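Side-chain contacts in uncharacterized protein (Bacteroides caccae, PDB 4R4K), which is of unknown function but has a cystatin-like fold, with helices packed on a curved antiparallel sheet, and belongs to a family of the NTF2 clan: residues S8-K13 with Y27-F32; V89-E94 with G114-V119. All blocks are in the same frame, centred on the assembly; numbering follows the deposited sequence. Where two conformers were deposited one is given.

Contact 1. Residues S8-K13 with Y27-F32. With ACT (acetate ion), chain E.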
ATOM      1  N   SER A   8       2.273  19.740  14.904  1.00 24.74           N
ATOM      2  CA  SER A   8       1.384  19.146  15.890  1.00 25.54           C
ATOM      3  C   SER A   8       0.974  17.727  15.531  1.00 24.22           C
ATOM      4  O   SER A   8       1.088  17.253  14.376  1.00 25.89           O
ATOM      5  CB  SER A   8       0.115  19.992  16.095  1.00 26.02           C
ATOM      6  OG  SER A   8      -0.624  20.083  14.908  1.00 26.71           O
ATOM      7  N   GLY A   9       0.474  17.042  16.545  1.00 22.71           N
ATOM      8  CA  GLY A   9       0.003  15.690  16.384  1.00 23.09           C
ATOM      9  C   GLY A   9       1.145  14.701  16.242  1.00 26.86           C
ATOM     10  O   GLY A   9       2.300  14.958  16.625  1.00 27.64           O
ATOM     11  N   GLU A  10       0.816  13.536  15.706  1.00 21.31           N
ATOM     12  CA  GLU A  10       1.797  12.454  15.594  1.00 21.36           C
ATOM     13  C   GLU A  10       2.934  12.764  14.629  1.00 20.15           C
ATOM     14  O   GLU A  10       2.705  13.240  13.533  1.00 19.38           O
ATOM     15  CB  GLU A  10       1.130  11.178  15.084  1.00 24.65           C
ATOM     16  CG  GLU A  10       0.395  10.406  16.141  1.00 24.45           C
ATOM     17  CD  GLU A  10      -0.268   9.149  15.621  1.00 21.35           C
ATOM     18  OE1 GLU A  10      -0.262   8.892  14.386  1.00 21.95           O
ATOM     19  OE2 GLU A  10      -0.807   8.459  16.504  1.00 24.27           O
ATOM     20  N   ASP A  11       4.155  12.445  15.039  1.00 19.39           N
ATOM     21  CA  ASP A  11       5.330  12.490  14.160  1.00 22.61           C
ATOM     22  C   ASP A  11       5.218  11.351  13.118  1.00 18.81           C
ATOM     23  O   ASP A  11       4.995  10.181  13.466  1.00 20.28           O
ATOM     24  CB  ASP A  11       6.607  12.312  14.972  1.00 23.72           C
ATOM     25  CG  ASP A  11       7.840  12.262  14.094  1.00 27.77           C
ATOM     26  OD1 ASP A  11       8.257  13.332  13.620  1.00 29.60           O
ATOM     27  OD2 ASP A  11       8.375  11.161  13.842  1.00 26.43           O
ATOM     28  N   PHE A  12       5.370  11.689  11.855  1.00 20.29           N
ATOM     29  CA  PHE A  12       5.166  10.681  10.790  1.00 21.17           C
ATOM     30  C   PHE A  12       6.132   9.501  10.849  1.00 19.36           C
ATOM     31  O   PHE A  12       5.697   8.332  10.744  1.00 19.64           O
ATOM     32  CB  PHE A  12       5.254  11.286   9.396  1.00 20.86           C
ATOM     33  CG  PHE A  12       5.028  10.272   8.291  1.00 19.33           C
ATOM     34  CD1 PHE A  12       3.754   9.846   8.012  1.00 19.54           C
ATOM     35  CD2 PHE A  12       6.082   9.697   7.601  1.00 19.92           C
ATOM     36  CE1 PHE A  12       3.508   8.893   7.049  1.00 18.91           C
ATOM     37  CE2 PHE A  12       5.851   8.745   6.607  1.00 20.51           C
ATOM     38  CZ  PHE A  12       4.549   8.362   6.317  1.00 18.58           C
ATOM     39  N   LYS A  13       7.428   9.764  11.002  1.00 21.49           N
ATOM     40  CA  LYS A  13       8.412   8.665  11.022  1.00 25.67           C
ATOM     41  C   LYS A  13       8.172   7.703  12.178  1.00 23.57           C
ATOM     42  O   LYS A  13       8.287   6.471  12.021  1.00 22.34           O
ATOM     43  CB  LYS A  13       9.850   9.193  11.085  1.00 31.99           C
ATOM     44  CG  LYS A  13      10.364   9.661   9.739  1.00 42.68           C
ATOM     45  CD  LYS A  13      11.817  10.130   9.806  1.00 51.11           C
ATOM     46  N   TYR A  27      -3.806  -2.309  10.973  1.00 17.99           N
ATOM     47  CA  TYR A  27      -5.208  -2.356  10.581  1.00 20.39           C
ATOM     48  C   TYR A  27      -6.038  -1.212  11.177  1.00 21.97           C
ATOM     49  O   TYR A  27      -6.948  -0.672  10.520  1.00 20.43           O
ATOM     50  CB  TYR A  27      -5.853  -3.677  10.971  1.00 20.38           C
ATOM     51  CG  TYR A  27      -5.539  -4.828  10.066  1.00 23.19           C
ATOM     52  CD1 TYR A  27      -5.868  -4.782   8.716  1.00 20.46           C
ATOM     53  CD2 TYR A  27      -4.936  -5.967  10.567  1.00 22.54           C
ATOM     54  CE1 TYR A  27      -5.605  -5.869   7.889  1.00 22.36           C
ATOM     55  CE2 TYR A  27      -4.657  -7.041   9.763  1.00 24.06           C
ATOM     56  CZ  TYR A  27      -5.003  -6.981   8.427  1.00 22.23           C
ATOM     57  OH  TYR A  27      -4.706  -8.034   7.643  1.00 23.58           O
ATOM     58  N   THR A  28      -5.693  -0.776  12.372  1.00 18.34           N
ATOM     59  CA  THR A  28      -6.431   0.346  13.009  1.00 20.28           C
ATOM     60  C   THR A  28      -6.171   1.684  12.341  1.00 20.74           C
ATOM     61  O   THR A  28      -6.934   2.636  12.552  1.00 20.51           O
ATOM     62  CB  THR A  28      -6.122   0.514  14.531  1.00 22.14           C
ATOM     63  OG1 THR A  28      -4.806   1.035  14.769  1.00 20.84           O
ATOM     64  CG2 THR A  28      -6.351  -0.778  15.313  1.00 24.84           C
ATOM     65  N   ARG A  29      -5.091   1.781  11.553  1.00 19.11           N
ATOM     66  CA  ARG A  29      -4.702   3.038  10.914  1.00 16.16           C
ATOM     67  C   ARG A  29      -4.889   3.072   9.409  1.00 19.59           C
ATOM     68  O   ARG A  29      -4.210   3.807   8.699  1.00 19.67           O
ATOM     69  CB  ARG A  29      -3.277   3.391  11.293  1.00 17.66           C
ATOM     70  CG  ARG A  29      -3.084   3.678  12.756  1.00 17.25           C
ATOM     71  CD  ARG A  29      -4.032   4.753  13.290  1.00 18.59           C
ATOM     72  NE  ARG A  29      -3.600   5.177  14.610  1.00 18.82           N
ATOM     73  CZ  ARG A  29      -2.624   6.049  14.850  1.00 21.18           C
ATOM     74  NH1 ARG A  29      -1.975   6.674  13.870  1.00 20.18           N
ATOM     75  NH2 ARG A  29      -2.291   6.301  16.098  1.00 23.38           N
ATOM     76  N   ILE A  30      -5.845   2.295   8.931  1.00 16.95           N
ATOM     77  CA  ILE A  30      -6.226   2.333   7.541  1.00 20.08           C
ATOM     78  C   ILE A  30      -7.714   2.635   7.481  1.00 21.27           C
ATOM     79  O   ILE A  30      -8.499   1.992   8.182  1.00 23.41           O
ATOM     80  CB  ILE A  30      -5.933   1.006   6.832  1.00 18.08           C
ATOM     81  CG1 ILE A  30      -4.441   0.656   6.978  1.00 19.34           C
ATOM     82  CG2 ILE A  30      -6.331   1.145   5.368  1.00 21.28           C
ATOM     83  CD1 ILE A  30      -4.086  -0.775   6.638  1.00 21.25           C
ATOM     84  N   LYS A  31      -8.082   3.643   6.694  1.00 22.30           N
ATOM     85  CA  LYS A  31      -9.489   4.026   6.551  0.50 23.13           C
ATOM     86  C   LYS A  31     -10.139   3.290   5.374  1.00 21.35           C
ATOM     87  O   LYS A  31     -10.049   3.720   4.238  1.00 20.87           O
ATOM     88  CB  LYS A  31      -9.628   5.542   6.412  0.50 24.45           C
ATOM     89  CG  LYS A  31      -9.336   6.285   7.723  0.50 27.41           C
ATOM     90  CD  LYS A  31      -9.518   7.791   7.600  0.50 33.42           C
ATOM     91  CE  LYS A  31      -9.716   8.492   8.951  0.50 38.75           C
ATOM     92  NZ  LYS A  31     -10.389   7.658   9.992  0.50 37.50           N
ATOM     93  N   PHE A  32     -10.773   2.161   5.676  1.00 24.36           N
ATOM     94  CA  PHE A  32     -11.463   1.341   4.702  1.00 24.09           C
ATOM     95  C   PHE A  32     -12.912   1.795   4.561  1.00 27.65           C
ATOM     96  O   PHE A  32     -13.519   2.203   5.550  1.00 26.65           O
ATOM     97  CB  PHE A  32     -11.458  -0.131   5.142  1.00 24.51           C
ATOM     98  CG  PHE A  32     -10.085  -0.753   5.212  1.00 21.13           C
ATOM     99  CD1 PHE A  32      -9.382  -1.054   4.050  1.00 21.30           C
ATOM    100  CD2 PHE A  32      -9.494  -1.087   6.450  1.00 23.11           C
ATOM    101  CE1 PHE A  32      -8.133  -1.639   4.110  1.00 21.60           C
ATOM    102  CE2 PHE A  32      -8.231  -1.686   6.512  1.00 23.69           C
ATOM    103  CZ  PHE A  32      -7.551  -1.961   5.345  1.00 21.72           C
TER
HETATM  104  C   ACT E 201      -3.975   4.058  19.222  1.00 46.73           C
HETATM  105  O   ACT E 201      -3.308   4.906  18.611  1.00 36.71           O
HETATM  106  OXT ACT E 201      -4.974   4.396  19.887  1.00 61.78           O
HETATM  107  CH3 ACT E 201      -3.569   2.615  19.164  1.00 48.15           C
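Glu10 and Arg29 reach for each other from backbones that stay well apart: their CA atoms, the nearest pair between 8-13 and 27-32, are 12.4 Å from one another. One segment leads into helix 12-21, with Asp11 as its N-cap, its OD2 bonded to Ser14 N; the other carries the chain out of helix 23-28. Side chains alone bridge the distance, approaching from opposite directions. Glu10 does so with a straight chain, its chi2 at 180° sending the carboxylate directly outward, whereas the Arg29 chain bends at chi2 before it extends. The two flat groups meet nearly coplanar, 19° between their planes. Arg29 NH1 donates to Glu10 OE1 at 2.8 Å, and Arg29 NH2 to Glu10 OE2 at 2.7 Å, each bond lying close to the guanidinium plane and using the syn lone pair of its oxygen. This two-point grip fixes the rotation of the carboxylate as a single bond could not. NH2 also donates to an acetate ion, probably from the crystallisation liquor, with Arg29 NH2 and acetate O 3.0 Å apart and the anion likewise at the guanidinium edge. NH1 has a second acceptor too, the carbonyl of Trp116, which ties the buried arginine to strand 116-123, and Phe15 and Phe19 of helix 12-21 pack against its side chain. The pair illustrates the end-on bidentate carboxylate-guanidinium salt bridge, here joining the two ends of the N-terminal helical region beside an outer strand of the cystatin-like fold.

Contact 2. Residues V89-E94 with G114-V119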
ATOM      1  N   VAL A  89       1.042  17.206   6.545  1.00 22.76           N
ATOM      2  CA  VAL A  89      -0.146  16.382   6.909  1.00 24.58           C
ATOM      3  C   VAL A  89      -0.581  15.434   5.800  1.00 20.52           C
ATOM      4  O   VAL A  89      -1.664  14.839   5.871  1.00 21.60           O
ATOM      5  CB  VAL A  89      -1.388  17.227   7.322  1.00 32.39           C
ATOM      6  CG1 VAL A  89      -1.080  18.096   8.530  1.00 39.90           C
ATOM      7  CG2 VAL A  89      -1.932  18.046   6.158  1.00 32.36           C
ATOM      8  N   HIS A  90       0.259  15.275   4.783  1.00 21.59           N
ATOM      9  CA  HIS A  90      -0.117  14.524   3.576  1.00 20.62           C
ATOM     10  C   HIS A  90       1.148  14.005   2.915  1.00 20.76           C
ATOM     11  O   HIS A  90       2.025  14.784   2.507  1.00 23.11           O
ATOM     12  CB  HIS A  90      -0.889  15.450   2.627  1.00 26.06           C
ATOM     13  CG  HIS A  90      -1.550  14.758   1.478  1.00 31.13           C
ATOM     14  ND1 HIS A  90      -2.025  15.447   0.377  1.00 33.62           N
ATOM     15  CD2 HIS A  90      -1.798  13.445   1.235  1.00 30.23           C
ATOM     16  CE1 HIS A  90      -2.560  14.593  -0.478  1.00 38.74           C
ATOM     17  NE2 HIS A  90      -2.431  13.371   0.017  1.00 34.86           N
ATOM     18  N   LYS A  91       1.256  12.678   2.829  1.00 19.47           N
ATOM     19  CA  LYS A  91       2.402  12.052   2.212  1.00 19.31           C
ATOM     20  C   LYS A  91       1.965  10.970   1.228  1.00 17.12           C
ATOM     21  O   LYS A  91       0.952  10.304   1.436  1.00 19.50           O
ATOM     22  CB  LYS A  91       3.338  11.500   3.275  1.00 22.26           C
ATOM     23  CG  LYS A  91       3.838  12.596   4.226  1.00 27.63           C
ATOM     24  CD  LYS A  91       4.947  12.121   5.115  1.00 27.60           C
ATOM     25  CE  LYS A  91       5.158  13.054   6.293  1.00 25.49           C
ATOM     26  NZ  LYS A  91       5.679  14.384   5.875  1.00 25.68           N
ATOM     27  N   VAL A  92       2.737  10.787   0.161  1.00 19.32           N
ATOM     28  CA  VAL A  92       2.479   9.747  -0.818  1.00 17.46           C
ATOM     29  C   VAL A  92       3.803   9.027  -1.107  1.00 16.71           C
ATOM     30  O   VAL A  92       4.818   9.658  -1.371  1.00 18.32           O
ATOM     31  CB  VAL A  92       1.912  10.272  -2.146  1.00 20.09           C
ATOM     32  CG1 VAL A  92       1.763   9.133  -3.152  1.00 20.69           C
ATOM     33  CG2 VAL A  92       0.594  10.979  -1.925  1.00 17.98           C
ATOM     34  N   PHE A  93       3.760   7.711  -0.945  1.00 16.85           N
ATOM     35  CA  PHE A  93       4.893   6.833  -1.166  1.00 17.42           C
ATOM     36  C   PHE A  93       4.615   6.025  -2.442  1.00 19.59           C
ATOM     37  O   PHE A  93       3.517   5.496  -2.624  1.00 19.59           O
ATOM     38  CB  PHE A  93       5.059   5.910   0.022  1.00 16.61           C
ATOM     39  CG  PHE A  93       6.237   4.984  -0.073  1.00 17.21           C
ATOM     40  CD1 PHE A  93       7.520   5.418   0.275  1.00 17.93           C
ATOM     41  CD2 PHE A  93       6.063   3.664  -0.480  1.00 16.95           C
ATOM     42  CE1 PHE A  93       8.596   4.543   0.211  1.00 20.49           C
ATOM     43  CE2 PHE A  93       7.127   2.796  -0.528  1.00 16.26           C
ATOM     44  CZ  PHE A  93       8.391   3.230  -0.166  1.00 21.51           C
ATOM     45  N   GLU A  94       5.602   5.964  -3.318  1.00 19.06           N
ATOM     46  CA  GLU A  94       5.502   5.257  -4.585  1.00 18.72           C
ATOM     47  C   GLU A  94       6.715   4.369  -4.794  1.00 16.37           C
ATOM     48  O   GLU A  94       7.824   4.760  -4.452  1.00 18.98           O
ATOM     49  CB  GLU A  94       5.351   6.249  -5.738  1.00 23.03           C
ATOM     50  CG  GLU A  94       3.910   6.609  -5.931  1.00 26.33           C
ATOM     51  CD  GLU A  94       3.655   7.666  -6.982  1.00 32.77           C
ATOM     52  OE1 GLU A  94       4.472   7.830  -7.921  1.00 32.25           O
ATOM     53  OE2 GLU A  94       2.591   8.303  -6.877  1.00 33.57           O
ATOM     54  N   GLY A 114      -5.103  14.266  14.758  1.00 22.52           N
ATOM     55  CA  GLY A 114      -3.624  14.280  14.855  1.00 23.58           C
ATOM     56  C   GLY A 114      -2.980  12.933  14.573  1.00 20.49           C
ATOM     57  O   GLY A 114      -1.750  12.788  14.631  1.00 20.79           O
ATOM     58  N   LYS A 115      -3.805  11.945  14.244  1.00 19.50           N
ATOM     59  CA  LYS A 115      -3.293  10.604  13.956  1.00 19.58           C
ATOM     60  C   LYS A 115      -3.116  10.421  12.455  1.00 19.28           C
ATOM     61  O   LYS A 115      -3.890  10.924  11.658  1.00 19.01           O
ATOM     62  CB  LYS A 115      -4.247   9.551  14.492  1.00 20.84           C
ATOM     63  CG  LYS A 115      -4.382   9.523  16.000  1.00 25.16           C
ATOM     64  CD  LYS A 115      -5.347   8.427  16.431  1.00 28.23           C
ATOM     65  CE  LYS A 115      -5.448   8.310  17.934  1.00 30.76           C
ATOM     66  NZ  LYS A 115      -6.416   7.251  18.314  1.00 30.12           N
ATOM     67  N   TRP A 116      -2.098   9.656  12.086  1.00 18.67           N
ATOM     68  CA  TRP A 116      -1.873   9.303  10.689  1.00 18.84           C
ATOM     69  C   TRP A 116      -2.662   8.063  10.295  1.00 18.14           C
ATOM     70  O   TRP A 116      -2.766   7.105  11.070  1.00 16.39           O
ATOM     71  CB  TRP A 116      -0.396   9.063  10.438  1.00 17.23           C
ATOM     72  CG  TRP A 116       0.417  10.313  10.452  1.00 16.27           C
ATOM     73  CD1 TRP A 116       1.130  10.804  11.500  1.00 17.10           C
ATOM     74  CD2 TRP A 116       0.660  11.189   9.351  1.00 18.26           C
ATOM     75  NE1 TRP A 116       1.777  11.948  11.126  1.00 19.36           N
ATOM     76  CE2 TRP A 116       1.518  12.205   9.808  1.00 18.07           C
ATOM     77  CE3 TRP A 116       0.228  11.223   8.027  1.00 16.72           C
ATOM     78  CZ2 TRP A 116       1.944  13.257   8.993  1.00 21.47           C
ATOM     79  CZ3 TRP A 116       0.667  12.250   7.210  1.00 19.51           C
ATOM     80  CH2 TRP A 116       1.519  13.256   7.693  1.00 19.55           C
ATOM     81  N   TYR A 117      -3.204   8.109   9.089  1.00 18.44           N
ATOM     82  CA  TYR A 117      -3.899   6.993   8.486  1.00 19.21           C
ATOM     83  C   TYR A 117      -3.503   6.835   7.029  1.00 18.11           C
ATOM     84  O   TYR A 117      -3.184   7.815   6.340  1.00 18.78           O
ATOM     85  CB  TYR A 117      -5.403   7.218   8.491  1.00 19.74           C
ATOM     86  CG  TYR A 117      -6.005   7.294   9.831  1.00 19.01           C
ATOM     87  CD1 TYR A 117      -6.039   8.498  10.492  1.00 19.86           C
ATOM     88  CD2 TYR A 117      -6.570   6.182  10.450  1.00 21.29           C
ATOM     89  CE1 TYR A 117      -6.595   8.572  11.735  1.00 23.90           C
ATOM     90  CE2 TYR A 117      -7.120   6.249  11.708  1.00 22.00           C
ATOM     91  CZ  TYR A 117      -7.137   7.468  12.331  1.00 25.66           C
ATOM     92  OH  TYR A 117      -7.657   7.567  13.580  1.00 30.71           O
ATOM     93  N   VAL A 118      -3.585   5.594   6.575  1.00 18.36           N
ATOM     94  CA  VAL A 118      -3.593   5.319   5.144  1.00 18.55           C
ATOM     95  C   VAL A 118      -5.011   5.552   4.648  1.00 18.10           C
ATOM     96  O   VAL A 118      -5.952   5.012   5.220  1.00 18.95           O
ATOM     97  CB  VAL A 118      -3.157   3.885   4.845  1.00 17.32           C
ATOM     98  CG1 VAL A 118      -3.415   3.550   3.374  1.00 18.79           C
ATOM     99  CG2 VAL A 118      -1.690   3.734   5.185  1.00 18.00           C
ATOM    100  N   VAL A 119      -5.146   6.398   3.632  1.00 18.12           N
ATOM    101  CA  VAL A 119      -6.451   6.677   3.030  1.00 18.67           C
ATOM    102  C   VAL A 119      -6.624   6.139   1.620  1.00 20.96           C
ATOM    103  O   VAL A 119      -7.755   6.044   1.133  1.00 21.10           O
ATOM    104  CB  VAL A 119      -6.787   8.176   3.051  1.00 21.06           C
ATOM    105  CG1 VAL A 119      -6.848   8.686   4.490  1.00 24.62           C
ATOM    106  CG2 VAL A 119      -5.811   8.985   2.213  1.00 21.14           C
TER
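Trp116 lays the far end of its indole against the backbone of Val89 and the aliphatic part of Lys91, a van der Waals contact between the start of strand 90-97, with Val89 just before it, and strand 116-123, which are not neighbours in the sheet. Strand 104-110 runs between 90-97 and 116-123, so the CA atoms of Val89 and Trp116, although nearest across this end, are 8.2 Å apart, and those of Lys91 and Val118 are 9.5 Å apart. The six-membered ring spans the gap. Trp116 CH2 comes to 3.6 Å from Val89 C and Trp116 CZ3 to 3.7 Å from Val89 O, while the CA-CB bond of Val89 points away from 114-119, so that its backbone makes the contact. The amide of His90 lies at the ring edge, close to its plane, with His90 N and Trp116 CH2 3.8 Å apart. Lys91 crosses the indole at about a right angle and brings Lys91 CE to 3.9 Å from Trp116 CH2, its CE methylene doing the touching. The bend at chi4 (-67°) then turns the ammonium aside, to Asn86 OD1 and the carbonyl of Glu87. In this five-stranded antiparallel sheet of the cystatin-like fold, the tryptophan sits where the sheet meets its N-terminal helix: Phe12 meets the indole edge-to-face, Phe15 packs with its plane about 30° from that of the indole, and NE1 donates to the carbonyl of Glu10. CG of Trp116 stands beside the backbone N (chi1 -72°), which, although the CA-CB bond does not point at 89-94, brings the six-membered ring nearer to Val89. With an alanine here, a gap is likely to open between the Val89 backbone and helix 12-21, and the carbonyl of Glu10 would probably lose its indole donor.

How the contacts relate
From the N terminus the chain first closes contact 1, in which 8-13 and 27-32 bracket the two short helices 12-21 and 23-28. Contact 2 opens only later, closing 89-94 with 114-119 around strand 104-110, so the two loops follow in series, neither nested nor crossed. In space they are neighbours, their centres about 7 Å apart. Segment 114-119 is the common seam: Glu10 N probably bonds to Gly114 O, and Arg29 O to Val118 N at 2.8 Å. Phe12 CG lies 3.4 Å from Lys91 CE. Two local closures thereby join the N-terminal helices to one margin of the curved sheet.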